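Local coordinates for adherence and virulence protein A (PDB 6PON) that probably binds fibronectin and contributes to the adherence and virulence of the pneumococcus, at residues Ser45-Leu50 / Thr64-Pro69; Asn128-Asp133 / Arg154-Gly159; Phe182-Thr187 / Gln196-Gly201; Glu229-Leu234 / Pro241-Asn246. All coordinates share one frame; numbering follows the deposited sequence.

Contact 1: Ser45-Leu50 / Thr64-Pro69; sequences SHRLLL and TTFENP
Arg47 carries most of the contact from Ser45-Leu50 to Thr64-Pro69, and it does so through the outer half of its side chain, from CD to NH1. CG stands anti to the backbone N (chi1 -162°) and the chain turns at chi3, which carries the guanidinium past Phe66 to the backbone beyond. There NH1 donates to Thr64 O at 3.1 Å. The bond is bent, 138° at the hydrogen, and the oxygen lies out of the guanidinium plane; Thr65 CA lies at the edge of the guanidinium, close to its plane, with Thr65 CG2 3.6 Å from Arg47 NH1. An arginine suits this partly exposed position because its methylenes can serve an aromatic ring while its end serves a carbonyl. Thus Arg47 CD meets the edge of Phe66 at CE2, 3.9 Å away, with the ring and guanidinium planes 43° apart.

The strand is an inner member of a four-stranded antiparallel sheet, between strands 34-41 and 58-61, in the N-terminal part of the NFACT fold. The loop 64-69 follows edge strand 58-61 and folds back over the face to which Arg47 and Leu49 point.

Two residues on, Leu49 points the same way, its CD2 4.6 Å from Phe66 CZ at the rim of the ring, a loose apolar approach. Strands 34-41 and 58-61 flank this buried leucine through Val36 and Gln60.

Contact 2: Asn128-Asp133 / Arg154-Gly159; sequences NILLVD and RTLLPG
Leu130 and Leu156 mark the closest approach of the two backbones, with Leu130 CA 8.6 Å from Leu156 CA. That spacing is too wide for backbone pairing: Asn128-Asp133 is an extended strand whose backbone bonds go to its sheet neighbours, whereas Arg154-Gly159 is an irregular loop lying over one face. The two are joined by side chains alone, and the three residues that touch are all buried.

Leu156 supplies the wedge. Its CG lies anti to the carbonyl carbon (chi1 -65°), directing the two methyls down toward the strand, where each finds a different partner. CD2 meets Leu130 CD2 at 3.9 Å, the side chains crossing at about a right angle, and branched leucines let methyl pack on methyl here. CD1 instead comes up to the amide of Asn128, 3.5 Å from ND2.

Asn128 would be an awkward buried polar group were its amide not held. Its OD1 accepts from Ile129 N at 2.9 Å, in the carbonyl plane, and its ND2 donates to Lys144 O, so both ends of the amide are engaged and its rotation is fixed while the methyl rests against it. On the loop itself, Leu156 CD2 also lies 3.8 Å above one face of the Arg154 guanidinium, toward its rim. That guanidinium forms a salt bridge with Glu121 and a hydrogen bond to Ile163 O.

Strand 128-133 runs between strands 113-121 and 139-142 in the five-stranded antiparallel sheet; the loop covers the face of Leu130, while Leu131 packs against helix 74-83.

Contact 3: Phe182-Thr187 / Gln196-Gly201; sequences FEILQT and QSLFQG
Ile184 pushes its two branches into the angle between Leu198 and Phe199. With chi1 -69° placing CG1 beside the backbone N, CG2 stands anti to that N and passes alongside Leu198, touching its CD1 at 3.9 Å, the two side chains sliding past each other in opposite directions. The longer branch ends in CD1, which meets the Phe199 ring obliquely at CZ, 4.1 Å away. A beta-branched isoleucine fits because its two methyls share the work: CG2 lies between Leu198 CD1 and Phe199 CZ, the latter at 4.2 Å, while CD1 meets the ring alone. Ile184 is the side chain with most surface buried here.

Leu198 closes helix 192-198, and Phe199 is the first residue beyond it to leave helical backbone angles. The chain then runs through Gly201, whose left-handed backbone (phi 85°) suits glycine, into a short turn before helix 204-225. This passage of helix, turn and helix is consistent with the helix-two-turn-helix relatives in whose clan the family is placed. Helix 178-187 packs beside helix 192-198 through Ile184, which also touches Ile176.

Helix 178-187 ends at Thr187, whose OG1 and N both bond to Glu183 O, from opposite faces of the carbonyl. The second subunit also packs here: its Phe222 meets the ring of Phe199, its Lys218 bonds to Leu185 O, and its Glu211 receives Gln186 NE2.

Contact 4: Glu229-Leu234 / Pro241-Asn246; sequences ETKPCL and PVPFAN
Pro241 and Pro243 bury the most surface, and Cys233 follows. Pro241 works through its backbone rather than its ring. Its O accepts from Lys231 N at 2.7 Å, a fairly straight bond of 159° at the hydrogen. Thr230 CG2 lies 3.5 Å from that same Pro241 O, while the hydroxyl of Thr230 goes to His10 of the second subunit. Next to this bond Lys231 O receives a CA-H...O contact from Val242 CA at 3.3 Å, a weak contact that accompanies the close approach of a proline-rich pair of chains, in which ordinary N-H donors are few.

Pro243 supplies the side-chain half. Its ring lies over the other chain, CD against Lys231 CB at 3.6 Å and CB against the sulfur of Cys233. Cys233, a small buried side chain, sets its SG 3.9 Å from both CB and CA of Pro243; Pro251 touches it too. The remainder of Lys231 bends away, and its NZ forms a salt bridge with Glu229 OE1 at 3.2 Å. Val242 CG1 packs near Glu229 O, and further along a water bridges Leu234 O and Phe244 N.

Pro241 and Val242 rest on Phe6 and His10 of the second subunit. The arrangement is that of a beta-hairpin prolonged beyond its regular pairing: strands 233-235 and 239-240 are antiparallel, and the segments continue their approach past the Cys233-Ser240 backbone bonding, within a small three-stranded sheet backed by helix 255-263.

The four contacts follow one another along the chain without overlap and mark successive parts of an elongated molecule. Contacts 1 and 2 each join a strand of one of the two antiparallel sheets of the N-terminal end to a loop; their centres are 22 Å apart, and they touch directly where Leu50 O packs on Ile129 CD1 at 3.5 Å. Contact 3 belongs to the helical region beyond, its nearest atoms about 13 Å from contact 2. Contact 4 lies past the long helix 204-225, its centre 61 Å from that of contact 1 and, by nearest atoms, about 9 Å from contact 3. Contacts 3 and 4 both meet the second subunit, contact 1 touches it at Thr64 alone, and contact 2 meets no other chain.

Contact 1: Ser45-Leu50 / Thr64-Pro69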
loop_
_atom_site.group_PDB
_atom_site.type_symbol
_atom_site.label_atom_id
_atom_site.label_comp_id
_atom_site.label_asym_id
_atom_site.label_seq_id
_atom_site.Cartn_x
_atom_site.Cartn_y
_atom_site.Cartn_z
ATOM N N SER B 45 24.670 33.102 -18.775
ATOM C CA SER B 45 25.544 33.073 -17.617
ATOM C C SER B 45 24.757 32.557 -16.419
ATOM O O SER B 45 23.536 32.733 -16.333
ATOM C CB SER B 45 26.138 34.456 -17.335
ATOM O OG SER B 45 27.209 34.386 -16.401
ATOM N N HIS B 46 25.470 31.877 -15.516
ATOM C CA HIS B 46 24.889 31.240 -14.339
ATOM C C HIS B 46 25.802 31.442 -13.138
ATOM O O HIS B 46 27.023 31.587 -13.271
ATOM C CB HIS B 46 24.664 29.732 -14.537
ATOM C CG HIS B 46 23.788 29.389 -15.701
ATOM N ND1 HIS B 46 22.412 29.466 -15.646
ATOM C CD2 HIS B 46 24.092 28.932 -16.939
ATOM C CE1 HIS B 46 21.908 29.091 -16.809
ATOM N NE2 HIS B 46 22.906 28.765 -17.612
ATOM N N ARG B 47 25.198 31.410 -11.954
ATOM C CA ARG B 47 25.904 31.642 -10.703
ATOM C C ARG B 47 25.669 30.448 -9.775
ATOM O O ARG B 47 24.556 30.264 -9.264
ATOM C CB ARG B 47 25.439 32.958 -10.078
ATOM C CG ARG B 47 26.357 33.526 -9.027
ATOM C CD ARG B 47 26.035 34.995 -8.729
ATOM N NE ARG B 47 26.378 35.874 -9.844
ATOM C CZ ARG B 47 26.426 37.201 -9.769
ATOM N NH1 ARG B 47 26.151 37.817 -8.626
ATOM N NH2 ARG B 47 26.755 37.916 -10.840
ATOM N N LEU B 48 26.722 29.644 -9.559
ATOM C CA LEU B 48 26.663 28.420 -8.760
ATOM C C LEU B 48 27.198 28.683 -7.360
ATOM O O LEU B 48 28.353 29.096 -7.205
ATOM C CB LEU B 48 27.483 27.299 -9.399
ATOM C CG LEU B 48 27.421 25.928 -8.695
ATOM C CD1 LEU B 48 25.964 25.442 -8.603
ATOM C CD2 LEU B 48 28.313 24.840 -9.356
ATOM N N LEU B 49 26.383 28.411 -6.346
ATOM C CA LEU B 49 26.801 28.568 -4.963
ATOM C C LEU B 49 27.056 27.197 -4.350
ATOM O O LEU B 49 26.214 26.299 -4.443
ATOM C CB LEU B 49 25.753 29.329 -4.146
ATOM C CG LEU B 49 25.872 29.273 -2.610
ATOM C CD1 LEU B 49 27.181 29.888 -2.140
ATOM C CD2 LEU B 49 24.673 29.951 -1.904
ATOM N N LEU B 50 28.214 27.043 -3.724
ATOM C CA LEU B 50 28.494 25.900 -2.870
ATOM C C LEU B 50 28.818 26.419 -1.480
ATOM O O LEU B 50 29.670 27.297 -1.315
ATOM C CB LEU B 50 29.654 25.066 -3.405
ATOM C CG LEU B 50 29.569 24.507 -4.819
ATOM C CD1 LEU B 50 29.917 25.580 -5.846
ATOM C CD2 LEU B 50 30.513 23.318 -4.922
ATOM N N THR B 64 21.394 35.665 -6.485
ATOM C CA THR B 64 21.910 36.649 -5.549
ATOM C C THR B 64 23.292 37.146 -5.984
ATOM O O THR B 64 24.001 36.515 -6.771
ATOM C CB THR B 64 21.974 36.071 -4.133
ATOM O OG1 THR B 64 22.939 35.022 -4.085
ATOM C CG2 THR B 64 20.623 35.496 -3.720
ATOM N N THR B 65 23.652 38.316 -5.470
ATOM C CA THR B 65 24.935 38.954 -5.720
ATOM C C THR B 65 25.762 38.962 -4.444
ATOM O O THR B 65 25.230 39.053 -3.334
ATOM C CB THR B 65 24.762 40.393 -6.195
ATOM O OG1 THR B 65 24.047 41.123 -5.186
ATOM C CG2 THR B 65 23.996 40.435 -7.510
ATOM N N PHE B 66 27.069 38.879 -4.610
ATOM C CA PHE B 66 27.958 38.706 -3.478
ATOM C C PHE B 66 29.027 39.774 -3.539
ATOM O O PHE B 66 29.443 40.182 -4.624
ATOM C CB PHE B 66 28.598 37.313 -3.477
ATOM C CG PHE B 66 27.598 36.179 -3.526
ATOM C CD1 PHE B 66 27.185 35.552 -2.364
ATOM C CD2 PHE B 66 27.073 35.749 -4.737
ATOM C CE1 PHE B 66 26.276 34.520 -2.406
ATOM C CE2 PHE B 66 26.152 34.714 -4.791
ATOM C CZ PHE B 66 25.758 34.093 -3.620
ATOM N N GLU B 67 29.458 40.226 -2.367
ATOM C CA GLU B 67 30.593 41.133 -2.248
ATOM C C GLU B 67 31.865 40.303 -2.121
ATOM O O GLU B 67 32.109 39.676 -1.082
ATOM C CB GLU B 67 30.432 42.052 -1.044
ATOM C CG GLU B 67 28.996 42.378 -0.718
ATOM C CD GLU B 67 28.862 43.688 0.007
ATOM O OE1 GLU B 67 28.202 44.595 -0.550
ATOM O OE2 GLU B 67 29.430 43.812 1.119
ATOM N N ASN B 68 32.679 40.306 -3.165
ATOM C CA ASN B 68 33.899 39.530 -3.128
ATOM C C ASN B 68 34.928 40.207 -2.229
ATOM O O ASN B 68 34.850 41.413 -1.979
ATOM C CB ASN B 68 34.450 39.347 -4.535
ATOM C CG ASN B 68 33.498 38.566 -5.415
ATOM O OD1 ASN B 68 32.819 37.653 -4.935
ATOM N ND2 ASN B 68 33.419 38.933 -6.702
ATOM N N PRO B 69 35.869 39.444 -1.686
ATOM C CA PRO B 69 36.934 40.052 -0.878
ATOM C C PRO B 69 37.942 40.774 -1.765
ATOM O O PRO B 69 37.974 40.618 -2.987
ATOM C CB PRO B 69 37.567 38.867 -0.128
ATOM C CG PRO B 69 37.080 37.629 -0.823
ATOM C CD PRO B 69 35.814 37.971 -1.565
#

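Contact 2: Asn128-Asp133 / Arg154-Gly159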
loop_
_atom_site.group_PDB
_atom_site.type_symbol
_atom_site.label_atom_id
_atom_site.label_comp_id
_atom_site.label_asym_id
_atom_site.label_seq_id
_atom_site.Cartn_x
_atom_site.Cartn_y
_atom_site.Cartn_z
ATOM N N ASN B 128 32.299 20.477 3.919
ATOM C CA ASN B 128 33.562 20.927 3.355
ATOM C C ASN B 128 33.474 20.958 1.832
ATOM O O ASN B 128 32.586 20.354 1.223
ATOM C CB ASN B 128 34.719 20.035 3.813
ATOM C CG ASN B 128 35.983 20.826 4.096
ATOM O OD1 ASN B 128 36.282 21.823 3.428
ATOM N ND2 ASN B 128 36.720 20.397 5.107
ATOM N N ILE B 129 34.408 21.698 1.230
ATOM C CA ILE B 129 34.499 21.868 -0.215
ATOM C C ILE B 129 35.945 21.618 -0.598
ATOM O O ILE B 129 36.858 22.213 -0.013
ATOM C CB ILE B 129 34.046 23.272 -0.669
ATOM C CG1 ILE B 129 32.581 23.525 -0.294
ATOM C CG2 ILE B 129 34.231 23.448 -2.174
ATOM C CD1 ILE B 129 32.127 24.980 -0.539
ATOM N N LEU B 130 36.155 20.716 -1.555
ATOM C CA LEU B 130 37.474 20.191 -1.855
ATOM C C LEU B 130 37.655 20.141 -3.360
ATOM O O LEU B 130 36.710 19.843 -4.099
ATOM C CB LEU B 130 37.676 18.782 -1.254
ATOM C CG LEU B 130 37.219 18.537 0.201
ATOM C CD1 LEU B 130 35.751 18.034 0.290
ATOM C CD2 LEU B 130 38.166 17.608 0.964
ATOM N N LEU B 131 38.864 20.455 -3.805
ATOM C CA LEU B 131 39.288 20.261 -5.183
ATOM C C LEU B 131 40.330 19.147 -5.187
ATOM O O LEU B 131 41.293 19.185 -4.420
ATOM C CB LEU B 131 39.870 21.549 -5.775
ATOM C CG LEU B 131 40.207 21.460 -7.270
ATOM C CD1 LEU B 131 38.939 21.421 -8.163
ATOM C CD2 LEU B 131 41.150 22.568 -7.687
ATOM N N VAL B 132 40.115 18.135 -6.008
ATOM C CA VAL B 132 40.942 16.942 -5.973
ATOM C C VAL B 132 41.468 16.704 -7.372
ATOM O O VAL B 132 40.697 16.754 -8.337
ATOM C CB VAL B 132 40.154 15.721 -5.469
ATOM C CG1 VAL B 132 41.000 14.471 -5.567
ATOM C CG2 VAL B 132 39.707 15.955 -4.056
ATOM N N ASP B 133 42.773 16.458 -7.489
ATOM C CA ASP B 133 43.316 16.165 -8.806
ATOM C C ASP B 133 42.901 14.774 -9.241
ATOM O O ASP B 133 43.028 13.818 -8.480
ATOM C CB ASP B 133 44.827 16.261 -8.841
ATOM C CG ASP B 133 45.357 15.912 -10.202
ATOM O OD1 ASP B 133 45.585 14.720 -10.462
ATOM O OD2 ASP B 133 45.478 16.828 -11.034
ATOM N N ARG B 154 40.333 11.244 8.584
ATOM C CA ARG B 154 41.072 11.585 7.383
ATOM C C ARG B 154 41.749 12.923 7.593
ATOM O O ARG B 154 41.320 13.748 8.406
ATOM C CB ARG B 154 40.159 11.645 6.158
ATOM C CG ARG B 154 38.933 12.507 6.386
ATOM C CD ARG B 154 37.972 12.467 5.212
ATOM N NE ARG B 154 36.922 13.452 5.423
ATOM C CZ ARG B 154 36.087 13.891 4.489
ATOM N NH1 ARG B 154 36.158 13.434 3.248
ATOM N NH2 ARG B 154 35.183 14.806 4.804
ATOM N N THR B 155 42.805 13.146 6.843
ATOM C CA THR B 155 43.484 14.424 6.882
ATOM C C THR B 155 42.986 15.235 5.691
ATOM O O THR B 155 43.040 14.767 4.546
ATOM C CB THR B 155 45.002 14.225 6.889
ATOM O OG1 THR B 155 45.375 13.509 8.079
ATOM C CG2 THR B 155 45.717 15.546 6.891
ATOM N N LEU B 156 42.451 16.424 5.964
ATOM C CA LEU B 156 41.926 17.297 4.915
ATOM C C LEU B 156 42.918 18.434 4.731
ATOM O O LEU B 156 42.756 19.529 5.266
ATOM C CB LEU B 156 40.527 17.803 5.244
ATOM C CG LEU B 156 39.499 16.673 5.279
ATOM C CD1 LEU B 156 38.102 17.223 5.348
ATOM C CD2 LEU B 156 39.659 15.768 4.075
ATOM N N LEU B 157 43.959 18.162 3.955
ATOM C CA LEU B 157 45.011 19.144 3.748
ATOM C C LEU B 157 45.506 19.006 2.320
ATOM O O LEU B 157 45.475 17.900 1.767
ATOM C CB LEU B 157 46.172 18.952 4.744
ATOM C CG LEU B 157 45.977 19.254 6.245
ATOM C CD1 LEU B 157 47.150 18.725 7.058
ATOM C CD2 LEU B 157 45.810 20.759 6.525
ATOM N N PRO B 158 45.930 20.099 1.688
ATOM C CA PRO B 158 46.562 19.986 0.362
ATOM C C PRO B 158 47.643 18.913 0.362
ATOM O O PRO B 158 48.417 18.785 1.314
ATOM C CB PRO B 158 47.155 21.382 0.125
ATOM C CG PRO B 158 46.327 22.303 0.985
ATOM C CD PRO B 158 45.828 21.496 2.158
ATOM N N GLY B 159 47.677 18.120 -0.708
ATOM C CA GLY B 159 48.633 17.051 -0.864
ATOM C C GLY B 159 48.184 15.706 -0.324
ATOM O O GLY B 159 48.668 14.675 -0.794
#

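Contact 3: Phe182-Thr187 / Gln196-Gly201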
loop_
_atom_site.group_PDB
_atom_site.type_symbol
_atom_site.label_atom_id
_atom_site.label_comp_id
_atom_site.label_asym_id
_atom_site.label_seq_id
_atom_site.Cartn_x
_atom_site.Cartn_y
_atom_site.Cartn_z
ATOM N N PHE B 182 10.235 -5.099 -1.201
ATOM C CA PHE B 182 9.030 -5.783 -0.736
ATOM C C PHE B 182 9.251 -6.385 0.648
ATOM O O PHE B 182 8.461 -6.163 1.572
ATOM C CB PHE B 182 8.639 -6.860 -1.758
ATOM C CG PHE B 182 7.255 -7.410 -1.582
ATOM C CD1 PHE B 182 7.007 -8.420 -0.658
ATOM C CD2 PHE B 182 6.209 -6.951 -2.367
ATOM C CE1 PHE B 182 5.735 -8.949 -0.504
ATOM C CE2 PHE B 182 4.930 -7.463 -2.215
ATOM C CZ PHE B 182 4.694 -8.467 -1.282
ATOM N N GLU B 183 10.339 -7.139 0.805
ATOM C CA GLU B 183 10.718 -7.699 2.100
ATOM C C GLU B 183 10.752 -6.625 3.180
ATOM O O GLU B 183 10.196 -6.808 4.273
ATOM C CB GLU B 183 12.083 -8.384 1.968
ATOM C CG GLU B 183 12.846 -8.624 3.269
ATOM C CD GLU B 183 14.300 -9.066 3.025
ATOM O OE1 GLU B 183 15.053 -9.184 4.025
ATOM O OE2 GLU B 183 14.684 -9.296 1.843
ATOM N N ILE B 184 11.408 -5.499 2.887
ATOM C CA ILE B 184 11.485 -4.396 3.843
ATOM C C ILE B 184 10.093 -3.892 4.197
ATOM O O ILE B 184 9.804 -3.598 5.361
ATOM C CB ILE B 184 12.360 -3.259 3.283
ATOM C CG1 ILE B 184 13.823 -3.698 3.218
ATOM C CG2 ILE B 184 12.224 -2.024 4.134
ATOM C CD1 ILE B 184 14.728 -2.679 2.591
ATOM N N LEU B 185 9.223 -3.749 3.203
ATOM C CA LEU B 185 7.906 -3.196 3.474
ATOM C C LEU B 185 6.974 -4.221 4.111
ATOM O O LEU B 185 6.022 -3.832 4.792
ATOM C CB LEU B 185 7.285 -2.655 2.191
ATOM C CG LEU B 185 8.033 -1.537 1.486
ATOM C CD1 LEU B 185 7.444 -1.355 0.103
ATOM C CD2 LEU B 185 7.988 -0.220 2.293
ATOM N N GLN B 186 7.247 -5.513 3.918
ATOM C CA GLN B 186 6.441 -6.552 4.541
ATOM C C GLN B 186 6.772 -6.720 6.014
ATOM O O GLN B 186 5.888 -7.035 6.816
ATOM C CB GLN B 186 6.655 -7.877 3.819
ATOM C CG GLN B 186 5.811 -9.033 4.354
ATOM C CD GLN B 186 5.614 -10.082 3.291
ATOM O OE1 GLN B 186 6.567 -10.456 2.624
ATOM N NE2 GLN B 186 4.392 -10.533 3.097
ATOM N N THR B 187 8.033 -6.530 6.380
ATOM C CA THR B 187 8.522 -6.919 7.693
ATOM C C THR B 187 9.020 -5.765 8.556
ATOM O O THR B 187 8.907 -5.849 9.781
ATOM C CB THR B 187 9.663 -7.935 7.560
ATOM O OG1 THR B 187 10.800 -7.292 6.975
ATOM C CG2 THR B 187 9.229 -9.138 6.697
ATOM N N GLN B 196 14.732 6.273 8.080
ATOM C CA GLN B 196 15.996 6.998 7.976
ATOM C C GLN B 196 17.170 6.060 8.155
ATOM O O GLN B 196 18.204 6.217 7.501
ATOM C CB GLN B 196 16.070 8.113 9.009
ATOM C CG GLN B 196 15.225 9.295 8.705
ATOM C CD GLN B 196 15.553 10.437 9.633
ATOM O OE1 GLN B 196 15.226 10.393 10.826
ATOM N NE2 GLN B 196 16.210 11.475 9.095
ATOM N N SER B 197 17.019 5.069 9.030
ATOM C CA SER B 197 18.057 4.075 9.233
ATOM C C SER B 197 18.108 3.035 8.119
ATOM O O SER B 197 19.169 2.457 7.873
ATOM C CB SER B 197 17.841 3.368 10.555
ATOM O OG SER B 197 18.475 2.111 10.498
ATOM N N LEU B 198 16.983 2.742 7.472
ATOM C CA LEU B 198 17.024 1.803 6.357
ATOM C C LEU B 198 17.543 2.469 5.078
ATOM O O LEU B 198 18.248 1.841 4.278
ATOM C CB LEU B 198 15.633 1.200 6.133
ATOM C CG LEU B 198 15.065 0.319 7.263
ATOM C CD1 LEU B 198 13.552 0.120 7.137
ATOM C CD2 LEU B 198 15.758 -1.014 7.283
ATOM N N PHE B 199 17.222 3.733 4.863
ATOM C CA PHE B 199 17.486 4.344 3.576
ATOM C C PHE B 199 18.428 5.531 3.723
ATOM O O PHE B 199 18.425 6.239 4.732
ATOM C CB PHE B 199 16.171 4.723 2.887
ATOM C CG PHE B 199 15.296 3.524 2.595
ATOM C CD1 PHE B 199 15.569 2.700 1.523
ATOM C CD2 PHE B 199 14.229 3.201 3.418
ATOM C CE1 PHE B 199 14.779 1.582 1.262
ATOM C CE2 PHE B 199 13.430 2.088 3.158
ATOM C CZ PHE B 199 13.712 1.280 2.080
ATOM N N GLN B 200 19.270 5.684 2.705
ATOM C CA GLN B 200 20.284 6.725 2.619
ATOM C C GLN B 200 19.682 8.010 2.066
ATOM O O GLN B 200 18.943 7.981 1.079
ATOM C CB GLN B 200 21.411 6.243 1.704
ATOM C CG GLN B 200 22.560 7.196 1.539
ATOM C CD GLN B 200 23.535 6.715 0.480
ATOM O OE1 GLN B 200 23.141 6.048 -0.479
ATOM N NE2 GLN B 200 24.816 7.046 0.652
ATOM N N GLY B 201 20.012 9.135 2.691
ATOM C CA GLY B 201 19.659 10.415 2.111
ATOM C C GLY B 201 18.271 10.900 2.437
ATOM O O GLY B 201 17.694 11.683 1.670
#

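Contact 4: Glu229-Leu234 / Pro241-Asn246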
loop_
_atom_site.group_PDB
_atom_site.type_symbol
_atom_site.label_atom_id
_atom_site.label_comp_id
_atom_site.label_asym_id
_atom_site.label_seq_id
_atom_site.Cartn_x
_atom_site.Cartn_y
_atom_site.Cartn_z
ATOM N N GLU B 229 -15.216 -4.301 -6.984
ATOM C CA GLU B 229 -16.111 -5.066 -7.835
ATOM C C GLU B 229 -15.835 -6.568 -7.741
ATOM O O GLU B 229 -14.676 -7.002 -7.692
ATOM C CB GLU B 229 -15.925 -4.583 -9.268
ATOM C CG GLU B 229 -17.020 -4.925 -10.212
ATOM C CD GLU B 229 -16.808 -4.265 -11.554
ATOM O OE1 GLU B 229 -15.665 -3.827 -11.823
ATOM O OE2 GLU B 229 -17.786 -4.172 -12.329
ATOM N N THR B 230 -16.916 -7.358 -7.735
ATOM C CA THR B 230 -16.810 -8.818 -7.753
ATOM C C THR B 230 -16.201 -9.283 -9.076
ATOM O O THR B 230 -16.608 -8.833 -10.152
ATOM C CB THR B 230 -18.200 -9.463 -7.546
ATOM O OG1 THR B 230 -18.780 -9.017 -6.312
ATOM C CG2 THR B 230 -18.100 -10.980 -7.495
ATOM N N LYS B 231 -15.225 -10.187 -8.986
ATOM C CA LYS B 231 -14.535 -10.753 -10.145
ATOM C C LYS B 231 -14.260 -12.217 -9.856
ATOM O O LYS B 231 -13.165 -12.583 -9.416
ATOM C CB LYS B 231 -13.222 -10.023 -10.427
ATOM C CG LYS B 231 -13.363 -8.558 -10.770
ATOM C CD LYS B 231 -13.127 -8.330 -12.250
ATOM C CE LYS B 231 -13.651 -6.976 -12.705
ATOM N NZ LYS B 231 -15.137 -6.909 -12.617
ATOM N N PRO B 232 -15.230 -13.094 -10.103
ATOM C CA PRO B 232 -15.072 -14.498 -9.696
ATOM C C PRO B 232 -13.916 -15.179 -10.423
ATOM O O PRO B 232 -13.795 -15.100 -11.646
ATOM C CB PRO B 232 -16.422 -15.126 -10.065
ATOM C CG PRO B 232 -17.357 -13.980 -10.246
ATOM C CD PRO B 232 -16.529 -12.849 -10.742
ATOM N N CYS B 233 -13.050 -15.842 -9.653
ATOM C CA CYS B 233 -11.963 -16.632 -10.220
ATOM C C CYS B 233 -11.744 -17.886 -9.387
ATOM O O CYS B 233 -12.002 -17.904 -8.181
ATOM C CB CYS B 233 -10.624 -15.871 -10.271
ATOM S SG CYS B 233 -10.699 -14.220 -10.952
ATOM N N LEU B 234 -11.241 -18.925 -10.041
ATOM C CA LEU B 234 -10.680 -20.060 -9.327
ATOM C C LEU B 234 -9.285 -19.731 -8.794
ATOM O O LEU B 234 -8.638 -18.769 -9.213
ATOM C CB LEU B 234 -10.606 -21.278 -10.240
ATOM C CG LEU B 234 -11.960 -21.830 -10.680
ATOM C CD1 LEU B 234 -11.799 -22.509 -12.000
ATOM C CD2 LEU B 234 -12.546 -22.813 -9.662
ATOM N N PRO B 241 -13.576 -14.332 -4.690
ATOM C CA PRO B 241 -14.590 -13.447 -5.276
ATOM C C PRO B 241 -13.983 -12.290 -6.036
ATOM O O PRO B 241 -14.708 -11.560 -6.718
ATOM C CB PRO B 241 -15.336 -12.938 -4.050
ATOM C CG PRO B 241 -14.216 -12.811 -3.014
ATOM C CD PRO B 241 -13.243 -13.944 -3.305
ATOM N N VAL B 242 -12.689 -12.077 -5.843
ATOM C CA VAL B 242 -11.842 -11.229 -6.673
ATOM C C VAL B 242 -10.562 -12.010 -6.913
ATOM O O VAL B 242 -10.290 -13.000 -6.219
ATOM C CB VAL B 242 -11.541 -9.868 -5.998
ATOM C CG1 VAL B 242 -12.824 -9.116 -5.675
ATOM C CG2 VAL B 242 -10.704 -10.041 -4.735
ATOM N N PRO B 243 -9.780 -11.636 -7.915
ATOM C CA PRO B 243 -8.575 -12.430 -8.208
ATOM C C PRO B 243 -7.565 -12.365 -7.067
ATOM O O PRO B 243 -7.281 -11.295 -6.513
ATOM C CB PRO B 243 -8.034 -11.805 -9.499
ATOM C CG PRO B 243 -8.659 -10.412 -9.540
ATOM C CD PRO B 243 -10.017 -10.585 -8.922
ATOM N N PHE B 244 -7.055 -13.537 -6.694
ATOM C CA PHE B 244 -5.988 -13.684 -5.714
ATOM C C PHE B 244 -4.664 -13.942 -6.437
ATOM O O PHE B 244 -4.624 -14.199 -7.639
ATOM C CB PHE B 244 -6.302 -14.829 -4.739
ATOM C CG PHE B 244 -7.373 -14.513 -3.733
ATOM C CD1 PHE B 244 -8.051 -13.309 -3.760
ATOM C CD2 PHE B 244 -7.693 -15.445 -2.743
ATOM C CE1 PHE B 244 -9.056 -13.035 -2.830
ATOM C CE2 PHE B 244 -8.674 -15.191 -1.795
ATOM C CZ PHE B 244 -9.376 -13.985 -1.833
ATOM N N ALA B 245 -3.564 -13.897 -5.682
ATOM C CA ALA B 245 -2.250 -14.026 -6.309
ATOM C C ALA B 245 -2.038 -15.396 -6.959
ATOM O O ALA B 245 -1.294 -15.497 -7.945
ATOM C CB ALA B 245 -1.154 -13.756 -5.288
ATOM N N ASN B 246 -2.655 -16.455 -6.439
ATOM C CA ASN B 246 -2.480 -17.785 -7.040
ATOM C C ASN B 246 -3.705 -18.192 -7.862
ATOM O O ASN B 246 -4.201 -19.319 -7.795
ATOM C CB ASN B 246 -2.139 -18.827 -5.971
ATOM C CG ASN B 246 -3.287 -19.088 -4.990
ATOM O OD1 ASN B 246 -4.212 -18.274 -4.850
ATOM N ND2 ASN B 246 -3.230 -20.237 -4.308
HETATM O O HOH W 1 -8.011 -16.122 -7.861
#